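Local coordinates for O-methyltransferase family 3 (Niastella koreensis, PDB 7CVW) that catalyses the magnesium-dependent transfer of a methyl group from S-adenosyl-L-methionine to catechol-like compounds, turning protocatechuic acid into both vanillic and iso-vanillic acid, at the interface of chains A and B. Coordinates in Å, arbitrary orientation; residue numbers count along the deposited sequence, not the author numbering. Chains: chain A/B, O-methyltransferase family 3.

The interface of chains A and B. Residues chain A 193-194, 201-203; chain B 13, 17.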
ATOM      1  N   LEU A 193     -11.192   8.037 -11.933  1.00 11.16           N
ATOM      2  CA  LEU A 193     -11.074   6.894 -11.019  1.00 12.57           C
ATOM      3  C   LEU A 193     -12.279   6.886 -10.068  1.00 12.14           C
ATOM      4  O   LEU A 193     -12.854   5.792  -9.858  1.00 12.68           O
ATOM      5  CB  LEU A 193      -9.710   7.011 -10.329  1.00 13.62           C
ATOM      6  CG  LEU A 193      -9.231   5.764  -9.623  1.00 14.57           C
ATOM      7  CD1 LEU A 193      -9.178   4.573 -10.569  1.00 14.62           C
ATOM      8  CD2 LEU A 193      -7.893   6.051  -8.979  1.00 13.59           C
ATOM      9  N   GLY A 194     -12.699   8.055  -9.577  1.00 13.49           N
ATOM     10  CA  GLY A 194     -13.889   8.188  -8.714  1.00 13.94           C
ATOM     11  C   GLY A 194     -15.154   7.762  -9.429  1.00 15.01           C
ATOM     12  O   GLY A 194     -16.122   7.415  -8.717  1.00 18.24           O
ATOM     13  N   ALA A 201     -10.757   1.169  -5.773  1.00 10.06           N
ATOM     14  CA  ALA A 201      -9.528   1.985  -5.776  1.00  9.86           C
ATOM     15  C   ALA A 201      -9.426   2.909  -4.569  1.00  9.92           C
ATOM     16  O   ALA A 201     -10.447   3.229  -3.926  1.00  9.61           O
ATOM     17  CB  ALA A 201      -9.462   2.795  -7.049  1.00 10.01           C
ATOM     18  N   THR A 202      -8.207   3.365  -4.305  1.00  9.36           N
ATOM     19  CA  THR A 202      -7.918   4.423  -3.321  1.00 10.17           C
ATOM     20  C   THR A 202      -6.782   5.259  -3.885  1.00  9.57           C
ATOM     21  O   THR A 202      -6.197   4.891  -4.896  1.00  9.32           O
ATOM     22  CB  THR A 202      -7.580   3.858  -1.932  1.00 10.50           C
ATOM     23  OG1 THR A 202      -7.630   4.955  -1.004  1.00 11.72           O
ATOM     24  CG2 THR A 202      -6.224   3.184  -1.887  1.00 10.88           C
ATOM     25  N   ILE A 203      -6.481   6.355  -3.222  1.00  9.24           N
ATOM     26  CA  ILE A 203      -5.228   7.110  -3.453  1.00  9.92           C
ATOM     27  C   ILE A 203      -4.488   7.151  -2.117  1.00 10.06           C
ATOM     28  O   ILE A 203      -5.115   7.477  -1.056  1.00 10.47           O
ATOM     29  CB  ILE A 203      -5.491   8.518  -4.018  1.00 10.47           C
ATOM     30  CG1 ILE A 203      -6.116   8.435  -5.414  1.00 10.77           C
ATOM     31  CG2 ILE A 203      -4.214   9.334  -4.006  1.00 10.43           C
ATOM     32  CD1 ILE A 203      -6.826   9.710  -5.842  1.00 11.60           C
TER
ATOM     33  N   ILE B  13      -9.752  12.975  -1.502  1.00  9.89           N
ATOM     34  CA  ILE B  13      -9.651  11.524  -1.846  1.00  9.52           C
ATOM     35  C   ILE B  13     -10.908  10.770  -1.390  1.00 10.07           C
ATOM     36  O   ILE B  13     -11.378   9.910  -2.129  1.00  9.70           O
ATOM     37  CB  ILE B  13      -8.377  10.896  -1.256  1.00  8.90           C
ATOM     38  CG1 ILE B  13      -7.117  11.499  -1.880  1.00  8.53           C
ATOM     39  CG2 ILE B  13      -8.397   9.391  -1.435  1.00  8.82           C
ATOM     40  CD1 ILE B  13      -5.847  11.137  -1.187  1.00  8.63           C
ATOM     41  N   LEU B  17     -13.274   8.295  -3.451  1.00 11.10           N
ATOM     42  CA  LEU B  17     -12.929   6.852  -3.308  1.00 11.59           C
ATOM     43  C   LEU B  17     -13.087   6.335  -1.869  1.00 11.73           C
ATOM     44  O   LEU B  17     -12.632   5.180  -1.612  1.00 11.82           O
ATOM     45  CB  LEU B  17     -11.488   6.625  -3.798  1.00 11.20           C
ATOM     46  CG  LEU B  17     -11.251   6.866  -5.292  1.00 11.43           C
ATOM     47  CD1 LEU B  17      -9.753   6.900  -5.560  1.00 11.96           C
ATOM     48  CD2 LEU B  17     -11.953   5.803  -6.135  1.00 11.23           C
TER
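B:Leu17 pushes its forked tip between strand 199-206 and helix 181-195 of chain A, burying 83 Å², more than any other residue of this patch. Its stem lies against the strand backbone, with CB 3.6 Å from the carbonyl oxygen O of A:Ala201. From there the two methyls part. CD1 passes over the A:Thr202 backbone, 3.8 Å from its CA, and reaches the A:Leu193 methyl CD2 and the A:Ile203 branch CG1, both side chains running roughly perpendicular to that of B:Leu17. CD2 turns to the helix end, 4.0 Å from CA of A:Gly194, and also meets the A:Ala201 methyl CB at 4.0 Å. With CG of B:Leu17 anti to its carbonyl carbon and beside its backbone N (chi1 -66°), the fork is carried across to the strand and helix of chain A. One turn earlier, B:Ile13 covers the other flank of A:Ile203, the two side chains meeting at a slant. Its terminal methyl CD1 lies 3.7 Å from the A:Ile203 branch methyl CG2, while its own CG2 faces CB of A:Ile203. A:Ile203 is thus shared, its CG1-CD1 arm going to B:Leu17 and its CB-CG2 side to B:Ile13. Contacts here are mostly aliphatic, side-chain carbons against one another and against strand and helix backbone. In the two-fold homodimer interface, the C-terminal turn of helix 4-17 of one subunit rests on strand 199-206 and the end of helix 181-195 of the other, and the exchange is repeated with the chains swapped.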